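PDB 6OYC: glycosylation Associate Protein 2 from Streptococcus agalactiae serotype V, which probably acts within the Gap123 complex in the glycosylation and accessory Sec-dependent secretion of a bacterial surface protein. Local coordinates for residues Tyr176-Ser182 / Ser234-Leu240; Glu283-Asp289 / Phe323-Pro329; Tyr300-Phe304 / Met372-Ala377. Numbering follows the deposited sequence.

From the N terminus, interaction 1 joins the ends of strands 168-180 and 238-247 and closes a loop of 51 residues within the beta-rich part of the chain. Interactions 2 and 3 follow and cross each other, since their segments alternate in the order 283-289, 300-304, 323-329, 372-377. Both belong to the alpha/beta-hydrolase-like part. Interaction 2 pairs two antiparallel strands of its mixed sheet, closing a loop of 33 residues, and interaction 3, closing one of 67, sets the end of strand 297-301 against helix 372-381. Strands 323-327 and 297-301 are sheet neighbours, so these two contacts touch. Interaction 1 remains separate, its centre about 27 Å from that of interaction 2.

Interaction 1 (Tyr176-Ser182 / Ser234-Leu240); sequences YNIPFSS and SDISGSL
Four backbone hydrogen bonds build an antiparallel beta ladder between the ends of strands 168-180 and 238-247: Leu240 N to Ile178 O (2.8 Å), Ile178 N to Leu240 O (3.1 Å), Phe180 N to Gly238 O (2.9 Å) and Gly238 N to Phe180 O (3.2 Å). Pro179, which has no amide hydrogen, occupies the non-hydrogen-bonded pair with Ser239, CA-CA 4.4 Å. The N-to-C directions of strands 178-180 and 238-240 make 137°. Asn177 (chi1 m) adds a side-chain bond, ND2 to Leu240 O, 3.0 Å. Gly238 is extended at phi/psi 180/-139, which suits glycine.

Beyond the ladder, waters bridge the loops alongside direct contacts such as Ser182 CA to Ser234 O, 3.3 Å. One water links Ser182 N to Ser237 OG, another Ser182 O to Asp235 OD2, which also salt-bridges Lys124. Ser234 OG accepts from Ile236 N at 3.1 Å, an ST turn.

Apolar Ile178, Phe180 and Leu240 share one face; Ile178 and Leu240 pack on Leu188 of strand 185-195, and Phe180 lies against Leu206 of strand 198-208. Phe180, chi1 t, brings CD2 to 3.6 Å from Leu240 CD2, and its ring edge meets backbone, CE1 3.5 Å from Ile236 O.

Interaction 2 (Glu283-Asp289 / Phe323-Pro329); sequences EFMTYFD and FMLICDP
Six backbone hydrogen bonds pair extended strands 283-289 and 323-327, whose N-to-C directions make 167°, nearly antiparallel. Met285 N to Cys327 O and Cys327 N to Met285 O are both 3.2 Å. Tyr287 N to Leu325 O is 2.9 Å, Leu325 N to Tyr287 O 2.7 Å. Asp289 N to Phe323 O and Phe323 N to Asp289 O are both 2.9 Å. The intervening residues bond outward: Phe284 and Thr286 to strand 274-277, Met324 and Ile326 to strand 297-301, while Phe288 O accepts from Tyr84 OH. This is the antiparallel strand pairing in the mixed central sheet of the alpha/beta-hydrolase fold.

Buried polar ends are also matched. Glu283 forms salt bridges with Arg275 and Arg260, Thr286 OG1 bonds His276, Asp289 OD1 accepts from Val291 N, and Asp328 pairs with Arg330.

Apolar side chains suit the buried remainder. Tyr287 (chi1 t) turns its ring edge to Phe323 (chi1 p), CE2 to CE2 4.0 Å. On the opposite face, Thr286 CG2 lies 3.6 Å from Met324 CE.

Interaction 3 (Tyr300-Phe304 / Met372-Ala377); sequences YFSGF and MGTYGA
Close van der Waals packing, with no hydrogen bond between the segments, seats the end of strand 297-301 and the loop after it against the first turns of helix 372-381. The backbones come together at Phe301 and Gly373, CA-CA 4.6 Å, and at Gly303 and Met372, 4.8 Å. Gly373 has to be small: an ideal CB would sit 2.5 Å from Phe301 O, whereas its CA keeps 3.7 Å. Gly376 is equally constrained, since a CB would clash with the ring of Phe301. Its CA makes a CH-pi contact over the ring face, 4.2 Å from the centroid. Phe301 (chi1 m) points at the helix, its CD1 lying 3.9 Å from Ala377 CB.

Flexible Met372 (chi1 t, chi2 t, chi3 p) reaches over the loop, its CE 3.3 Å from Gly303 O and 3.6 Å from Phe304 N. Its SD meets Phe304 at the ring edge. Ser302 turns its CB away, and its OG bonds Glu311 N and Ile326 O.

Gly369, Ser371 and Gly373 match the GxSxG pattern of a nucleophile elbow, as in alpha/beta hydrolases, though a catalytic role here is not established; the loop Ser302-Phe304 lies where relatives commonly build part of the oxyanion hole.

Interaction 1 (Tyr176-Ser182 / Ser234-Leu240)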
loop_
_atom_site.group_PDB
_atom_site.type_symbol
_atom_site.label_atom_id
_atom_site.label_comp_id
_atom_site.label_asym_id
_atom_site.label_seq_id
_atom_site.Cartn_x
_atom_site.Cartn_y
_atom_site.Cartn_z
ATOM N N TYR B 176 18.155 -1.546 17.133
ATOM C CA TYR B 176 16.901 -1.224 17.806
ATOM C C TYR B 176 15.916 -2.385 17.775
ATOM O O TYR B 176 16.044 -3.328 16.993
ATOM C CB TYR B 176 16.260 0.021 17.190
ATOM C CG TYR B 176 17.054 1.246 17.530
ATOM C CD1 TYR B 176 16.888 1.880 18.753
ATOM C CD2 TYR B 176 18.012 1.744 16.649
ATOM C CE1 TYR B 176 17.631 2.998 19.078
ATOM C CE2 TYR B 176 18.758 2.860 16.969
ATOM C CZ TYR B 176 18.572 3.482 18.186
ATOM O OH TYR B 176 19.330 4.597 18.509
ATOM N N ASN B 177 14.914 -2.295 18.636
ATOM C CA ASN B 177 13.903 -3.333 18.727
ATOM C C ASN B 177 12.645 -2.923 17.980
ATOM O O ASN B 177 12.333 -1.737 17.839
ATOM C CB ASN B 177 13.581 -3.641 20.187
ATOM C CG ASN B 177 14.813 -4.116 20.949
ATOM O OD1 ASN B 177 15.282 -3.455 21.881
ATOM N ND2 ASN B 177 15.364 -5.253 20.527
ATOM N N ILE B 178 11.923 -3.927 17.506
ATOM C CA ILE B 178 10.710 -3.759 16.717
ATOM C C ILE B 178 9.526 -4.120 17.600
ATOM O O ILE B 178 9.449 -5.263 18.072
ATOM C CB ILE B 178 10.737 -4.641 15.467
ATOM C CG1 ILE B 178 11.972 -4.331 14.631
ATOM C CG2 ILE B 178 9.486 -4.426 14.652
ATOM C CD1 ILE B 178 12.124 -5.240 13.438
ATOM N N PRO B 179 8.592 -3.202 17.843
ATOM C CA PRO B 179 7.397 -3.539 18.623
ATOM C C PRO B 179 6.677 -4.741 18.030
ATOM O O PRO B 179 6.441 -4.815 16.828
ATOM C CB PRO B 179 6.536 -2.272 18.520
ATOM C CG PRO B 179 7.504 -1.172 18.138
ATOM C CD PRO B 179 8.529 -1.844 17.275
ATOM N N PHE B 180 6.346 -5.692 18.883
ATOM C CA PHE B 180 5.678 -6.914 18.478
ATOM C C PHE B 180 4.340 -6.976 19.194
ATOM O O PHE B 180 4.292 -6.982 20.425
ATOM C CB PHE B 180 6.536 -8.134 18.819
ATOM C CG PHE B 180 5.956 -9.437 18.361
ATOM C CD1 PHE B 180 4.983 -10.082 19.112
ATOM C CD2 PHE B 180 6.395 -10.021 17.181
ATOM C CE1 PHE B 180 4.453 -11.280 18.696
ATOM C CE2 PHE B 180 5.878 -11.227 16.762
ATOM C CZ PHE B 180 4.907 -11.861 17.521
ATOM N N SER B 181 3.265 -7.032 18.427
ATOM C CA SER B 181 1.930 -7.028 18.991
ATOM C C SER B 181 1.409 -8.448 19.152
ATOM O O SER B 181 1.708 -9.346 18.356
ATOM C CB SER B 181 0.984 -6.225 18.095
ATOM O OG SER B 181 -0.374 -6.379 18.496
ATOM N N SER B 182 0.616 -8.648 20.192
ATOM C CA SER B 182 -0.096 -9.902 20.348
ATOM C C SER B 182 -1.464 -9.885 19.667
ATOM O O SER B 182 -2.124 -10.927 19.611
ATOM C CB SER B 182 -0.256 -10.231 21.835
ATOM O OG SER B 182 -0.711 -9.087 22.535
ATOM N N SER B 234 2.058 -14.211 17.737
ATOM C CA SER B 234 2.107 -14.903 19.013
ATOM C C SER B 234 1.237 -14.150 19.997
ATOM O O SER B 234 1.012 -12.949 19.851
ATOM C CB SER B 234 3.543 -15.004 19.561
ATOM O OG SER B 234 3.533 -15.354 20.931
ATOM N N ASP B 235 0.763 -14.847 21.018
ATOM C CA ASP B 235 -0.040 -14.141 22.002
ATOM C C ASP B 235 0.795 -13.457 23.076
ATOM O O ASP B 235 0.228 -12.805 23.958
ATOM C CB ASP B 235 -1.068 -15.076 22.623
ATOM C CG ASP B 235 -2.111 -15.560 21.597
ATOM O OD1 ASP B 235 -2.654 -16.674 21.774
ATOM O OD2 ASP B 235 -2.397 -14.810 20.626
ATOM N N ILE B 236 2.113 -13.525 22.978
ATOM C CA ILE B 236 3.005 -12.793 23.866
ATOM C C ILE B 236 3.324 -11.445 23.242
ATOM O O ILE B 236 3.664 -11.362 22.057
ATOM C CB ILE B 236 4.291 -13.589 24.118
ATOM C CG1 ILE B 236 3.976 -14.847 24.927
ATOM C CG2 ILE B 236 5.301 -12.723 24.817
ATOM C CD1 ILE B 236 4.826 -16.065 24.532
ATOM N N SER B 237 3.216 -10.394 24.033
ATOM C CA SER B 237 3.562 -9.051 23.602
ATOM C C SER B 237 4.998 -8.705 24.025
ATOM O O SER B 237 5.445 -9.070 25.122
ATOM C CB SER B 237 2.558 -8.068 24.207
ATOM O OG SER B 237 2.619 -6.816 23.565
ATOM N N GLY B 238 5.720 -7.999 23.157
ATOM C CA GLY B 238 7.070 -7.562 23.477
ATOM C C GLY B 238 7.752 -6.780 22.371
ATOM O O GLY B 238 7.123 -5.939 21.717
ATOM N N SER B 239 9.042 -7.036 22.144
ATOM C CA SER B 239 9.716 -6.433 21.006
ATOM C C SER B 239 10.737 -7.415 20.460
ATOM O O SER B 239 11.119 -8.386 21.125
ATOM C CB SER B 239 10.383 -5.099 21.360
ATOM O OG SER B 239 11.313 -5.238 22.412
ATOM N N LEU B 240 11.158 -7.162 19.226
ATOM C CA LEU B 240 12.025 -8.065 18.492
ATOM C C LEU B 240 13.456 -7.547 18.469
ATOM O O LEU B 240 13.691 -6.356 18.259
ATOM C CB LEU B 240 11.551 -8.224 17.051
ATOM C CG LEU B 240 10.164 -8.793 16.816
ATOM C CD1 LEU B 240 9.936 -8.934 15.306
ATOM C CD2 LEU B 240 10.021 -10.132 17.558
HETATM O O HOH W 1 0.314 -11.481 17.330
HETATM O O HOH W 2 0.576 -6.425 22.083
HETATM O O HOH W 3 -3.859 -12.324 21.474
#

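Interaction 2 (Glu283-Asp289 / Phe323-Pro329)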
loop_
_atom_site.group_PDB
_atom_site.type_symbol
_atom_site.label_atom_id
_atom_site.label_comp_id
_atom_site.label_asym_id
_atom_site.label_seq_id
_atom_site.Cartn_x
_atom_site.Cartn_y
_atom_site.Cartn_z
ATOM N N GLU B 283 8.825 -2.878 -3.904
ATOM C CA GLU B 283 7.392 -3.059 -3.776
ATOM C C GLU B 283 6.632 -1.795 -4.155
ATOM O O GLU B 283 7.149 -0.678 -4.055
ATOM C CB GLU B 283 6.984 -3.439 -2.346
ATOM C CG GLU B 283 7.820 -4.546 -1.707
ATOM C CD GLU B 283 7.679 -4.579 -0.183
ATOM O OE1 GLU B 283 6.989 -5.470 0.360
ATOM O OE2 GLU B 283 8.256 -3.696 0.474
ATOM N N PHE B 284 5.386 -2.006 -4.584
ATOM C CA PHE B 284 4.322 -1.028 -4.441
ATOM C C PHE B 284 3.082 -1.773 -3.984
ATOM O O PHE B 284 2.978 -2.997 -4.124
ATOM C CB PHE B 284 4.040 -0.230 -5.748
ATOM C CG PHE B 284 3.541 -1.070 -6.917
ATOM C CD1 PHE B 284 4.437 -1.724 -7.763
ATOM C CD2 PHE B 284 2.176 -1.159 -7.202
ATOM C CE1 PHE B 284 3.974 -2.473 -8.849
ATOM C CE2 PHE B 284 1.706 -1.903 -8.293
ATOM C CZ PHE B 284 2.601 -2.561 -9.110
ATOM N N MET B 285 2.140 -1.032 -3.423
ATOM C CA MET B 285 0.892 -1.625 -2.978
ATOM C C MET B 285 -0.283 -0.914 -3.635
ATOM O O MET B 285 -0.196 0.259 -4.008
ATOM C CB MET B 285 0.756 -1.570 -1.452
ATOM C CG MET B 285 1.660 -2.566 -0.765
ATOM S SD MET B 285 3.346 -1.984 -0.723
ATOM C CE MET B 285 4.058 -3.222 0.381
ATOM N N THR B 286 -1.393 -1.629 -3.763
ATOM C CA THR B 286 -2.591 -1.051 -4.342
ATOM C C THR B 286 -3.782 -1.399 -3.472
ATOM O O THR B 286 -3.843 -2.473 -2.874
ATOM C CB THR B 286 -2.823 -1.549 -5.794
ATOM O OG1 THR B 286 -2.951 -2.972 -5.797
ATOM C CG2 THR B 286 -1.660 -1.156 -6.701
ATOM N N TYR B 287 -4.727 -0.472 -3.398
ATOM C CA TYR B 287 -6.013 -0.732 -2.776
ATOM C C TYR B 287 -7.106 -0.370 -3.769
ATOM O O TYR B 287 -7.030 0.672 -4.425
ATOM C CB TYR B 287 -6.193 0.070 -1.486
ATOM C CG TYR B 287 -7.556 -0.176 -0.892
ATOM C CD1 TYR B 287 -7.825 -1.361 -0.234
ATOM C CD2 TYR B 287 -8.586 0.748 -1.045
ATOM C CE1 TYR B 287 -9.053 -1.616 0.285
ATOM C CE2 TYR B 287 -9.835 0.506 -0.530
ATOM C CZ TYR B 287 -10.062 -0.681 0.135
ATOM O OH TYR B 287 -11.294 -0.943 0.661
ATOM N N PHE B 288 -8.130 -1.213 -3.872
ATOM C CA PHE B 288 -9.162 -1.002 -4.883
ATOM C C PHE B 288 -10.551 -1.224 -4.296
ATOM O O PHE B 288 -10.803 -2.263 -3.680
ATOM C CB PHE B 288 -8.929 -1.924 -6.085
ATOM C CG PHE B 288 -10.094 -2.008 -7.043
ATOM C CD1 PHE B 288 -10.423 -0.933 -7.866
ATOM C CD2 PHE B 288 -10.829 -3.181 -7.149
ATOM C CE1 PHE B 288 -11.491 -1.026 -8.771
ATOM C CE2 PHE B 288 -11.887 -3.285 -8.053
ATOM C CZ PHE B 288 -12.219 -2.204 -8.866
ATOM N N ASP B 289 -11.437 -0.252 -4.498
ATOM C CA ASP B 289 -12.840 -0.328 -4.069
ATOM C C ASP B 289 -13.712 -0.014 -5.283
ATOM O O ASP B 289 -13.706 1.144 -5.755
ATOM C CB ASP B 289 -13.121 0.650 -2.924
ATOM C CG ASP B 289 -14.521 0.485 -2.310
ATOM O OD1 ASP B 289 -15.383 -0.222 -2.875
ATOM O OD2 ASP B 289 -14.769 1.082 -1.243
ATOM N N PHE B 323 -12.512 3.557 -6.938
ATOM C CA PHE B 323 -11.217 4.193 -6.730
ATOM C C PHE B 323 -10.115 3.192 -6.405
ATOM O O PHE B 323 -10.346 2.092 -5.888
ATOM C CB PHE B 323 -11.288 5.275 -5.641
ATOM C CG PHE B 323 -11.471 4.759 -4.232
ATOM C CD1 PHE B 323 -12.736 4.522 -3.727
ATOM C CD2 PHE B 323 -10.365 4.582 -3.390
ATOM C CE1 PHE B 323 -12.919 4.091 -2.422
ATOM C CE2 PHE B 323 -10.529 4.152 -2.070
ATOM C CZ PHE B 323 -11.806 3.900 -1.584
ATOM N N MET B 324 -8.901 3.611 -6.727
ATOM C CA MET B 324 -7.698 2.837 -6.505
ATOM C C MET B 324 -6.690 3.735 -5.810
ATOM O O MET B 324 -6.582 4.923 -6.139
ATOM C CB MET B 324 -7.145 2.314 -7.826
ATOM C CG MET B 324 -6.116 1.223 -7.712
ATOM S SD MET B 324 -5.691 0.642 -9.369
ATOM C CE MET B 324 -4.207 -0.320 -9.056
ATOM N N LEU B 325 -5.989 3.180 -4.822
ATOM C CA LEU B 325 -4.869 3.856 -4.177
ATOM C C LEU B 325 -3.575 3.116 -4.486
ATOM O O LEU B 325 -3.560 1.886 -4.586
ATOM C CB LEU B 325 -5.067 3.941 -2.668
ATOM C CG LEU B 325 -6.470 4.295 -2.184
ATOM C CD1 LEU B 325 -6.497 4.238 -0.658
ATOM C CD2 LEU B 325 -6.887 5.681 -2.704
ATOM N N ILE B 326 -2.494 3.871 -4.650
ATOM C CA ILE B 326 -1.169 3.339 -4.954
ATOM C C ILE B 326 -0.172 4.058 -4.052
ATOM O O ILE B 326 -0.162 5.293 -3.997
ATOM C CB ILE B 326 -0.802 3.530 -6.441
ATOM C CG1 ILE B 326 -2.034 3.292 -7.337
ATOM C CG2 ILE B 326 0.365 2.630 -6.843
ATOM C CD1 ILE B 326 -1.729 3.106 -8.801
ATOM N N CYS B 327 0.659 3.294 -3.348
ATOM C CA CYS B 327 1.711 3.863 -2.515
ATOM C C CYS B 327 3.023 3.133 -2.779
ATOM O O CYS B 327 3.040 1.991 -3.249
ATOM C CB CYS B 327 1.366 3.787 -1.024
ATOM S SG CYS B 327 1.288 2.093 -0.404
ATOM N N ASP B 328 4.120 3.817 -2.476
ATOM C CA ASP B 328 5.471 3.351 -2.793
ATOM C C ASP B 328 6.283 3.380 -1.505
ATOM O O ASP B 328 6.654 4.474 -1.032
ATOM C CB ASP B 328 6.093 4.226 -3.879
ATOM C CG ASP B 328 7.539 3.900 -4.152
ATOM O OD1 ASP B 328 8.068 2.935 -3.556
ATOM O OD2 ASP B 328 8.158 4.618 -4.980
ATOM N N PRO B 329 6.554 2.234 -0.890
ATOM C CA PRO B 329 7.201 2.224 0.430
ATOM C C PRO B 329 8.722 2.200 0.405
ATOM O O PRO B 329 9.317 1.979 1.460
ATOM C CB PRO B 329 6.667 0.917 1.034
ATOM C CG PRO B 329 6.630 -0.019 -0.169
ATOM C CD PRO B 329 6.172 0.875 -1.331
#

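Interaction 3 (Tyr300-Phe304 / Met372-Ala377)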
loop_
_atom_site.group_PDB
_atom_site.type_symbol
_atom_site.label_atom_id
_atom_site.label_comp_id
_atom_site.label_asym_id
_atom_site.label_seq_id
_atom_site.Cartn_x
_atom_site.Cartn_y
_atom_site.Cartn_z
ATOM N N TYR B 300 -5.592 7.483 -7.099
ATOM C CA TYR B 300 -4.787 8.434 -6.333
ATOM C C TYR B 300 -3.448 7.802 -5.985
ATOM O O TYR B 300 -3.410 6.794 -5.272
ATOM C CB TYR B 300 -5.507 8.864 -5.057
ATOM C CG TYR B 300 -4.764 9.923 -4.271
ATOM C CD1 TYR B 300 -4.486 11.169 -4.834
ATOM C CD2 TYR B 300 -4.344 9.683 -2.958
ATOM C CE1 TYR B 300 -3.811 12.144 -4.117
ATOM C CE2 TYR B 300 -3.660 10.653 -2.236
ATOM C CZ TYR B 300 -3.399 11.882 -2.819
ATOM O OH TYR B 300 -2.730 12.849 -2.105
ATOM N N PHE B 301 -2.359 8.386 -6.494
ATOM C CA PHE B 301 -1.017 7.990 -6.082
ATOM C C PHE B 301 -0.644 8.699 -4.780
ATOM O O PHE B 301 -0.764 9.926 -4.674
ATOM C CB PHE B 301 0.013 8.333 -7.152
ATOM C CG PHE B 301 -0.015 7.433 -8.363
ATOM C CD1 PHE B 301 -0.992 7.589 -9.338
ATOM C CD2 PHE B 301 0.965 6.476 -8.556
ATOM C CE1 PHE B 301 -1.013 6.786 -10.456
ATOM C CE2 PHE B 301 0.949 5.667 -9.685
ATOM C CZ PHE B 301 -0.042 5.820 -10.635
ATOM N N SER B 302 -0.177 7.933 -3.796
ATOM C CA SER B 302 0.171 8.522 -2.512
ATOM C C SER B 302 1.391 9.422 -2.652
ATOM O O SER B 302 2.305 9.153 -3.443
ATOM C CB SER B 302 0.448 7.432 -1.472
ATOM O OG SER B 302 -0.704 6.662 -1.194
ATOM N N GLY B 303 1.401 10.497 -1.866
ATOM C CA GLY B 303 2.572 11.342 -1.769
ATOM C C GLY B 303 3.703 10.675 -0.972
ATOM O O GLY B 303 3.632 9.522 -0.542
ATOM N N PHE B 304 4.778 11.440 -0.791
ATOM C CA PHE B 304 5.925 10.995 -0.013
ATOM C C PHE B 304 5.550 10.884 1.463
ATOM O O PHE B 304 4.911 11.786 2.008
ATOM C CB PHE B 304 7.071 11.983 -0.215
ATOM C CG PHE B 304 8.297 11.705 0.624
ATOM C CD1 PHE B 304 8.371 12.136 1.948
ATOM C CD2 PHE B 304 9.399 11.057 0.074
ATOM C CE1 PHE B 304 9.499 11.901 2.717
ATOM C CE2 PHE B 304 10.540 10.818 0.837
ATOM C CZ PHE B 304 10.585 11.244 2.165
ATOM N N MET B 372 4.742 14.002 -4.949
ATOM C CA MET B 372 5.310 12.764 -5.484
ATOM C C MET B 372 4.278 11.971 -6.267
ATOM O O MET B 372 4.625 11.273 -7.232
ATOM C CB MET B 372 5.884 11.898 -4.353
ATOM C CG MET B 372 6.420 10.553 -4.838
ATOM S SD MET B 372 7.279 9.544 -3.592
ATOM C CE MET B 372 5.884 8.643 -2.854
ATOM N N GLY B 373 3.008 12.052 -5.858
ATOM C CA GLY B 373 1.953 11.415 -6.620
ATOM C C GLY B 373 1.843 11.945 -8.035
ATOM O O GLY B 373 1.478 11.199 -8.951
ATOM N N THR B 374 2.166 13.226 -8.243
ATOM C CA THR B 374 2.050 13.802 -9.580
ATOM C C THR B 374 3.007 13.133 -10.548
ATOM O O THR B 374 2.707 13.023 -11.742
ATOM C CB THR B 374 2.311 15.312 -9.554
ATOM O OG1 THR B 374 3.718 15.558 -9.440
ATOM C CG2 THR B 374 1.573 15.982 -8.400
ATOM N N TYR B 375 4.148 12.665 -10.049
ATOM C CA TYR B 375 5.109 11.975 -10.902
ATOM C C TYR B 375 4.571 10.622 -11.345
ATOM O O TYR B 375 4.635 10.272 -12.530
ATOM C CB TYR B 375 6.434 11.811 -10.161
ATOM C CG TYR B 375 7.604 11.434 -11.034
ATOM C CD1 TYR B 375 7.661 10.198 -11.670
ATOM C CD2 TYR B 375 8.662 12.310 -11.207
ATOM C CE1 TYR B 375 8.746 9.845 -12.460
ATOM C CE2 TYR B 375 9.745 11.976 -11.995
ATOM C CZ TYR B 375 9.789 10.740 -12.614
ATOM O OH TYR B 375 10.884 10.424 -13.391
ATOM N N GLY B 376 4.053 9.839 -10.402
ATOM C CA GLY B 376 3.484 8.555 -10.770
ATOM C C GLY B 376 2.272 8.698 -11.674
ATOM O O GLY B 376 2.120 7.946 -12.638
ATOM N N ALA B 377 1.400 9.674 -11.381
ATOM C CA ALA B 377 0.175 9.835 -12.162
ATOM C C ALA B 377 0.485 10.219 -13.604
ATOM O O ALA B 377 -0.088 9.649 -14.536
ATOM C CB ALA B 377 -0.746 10.868 -11.506
#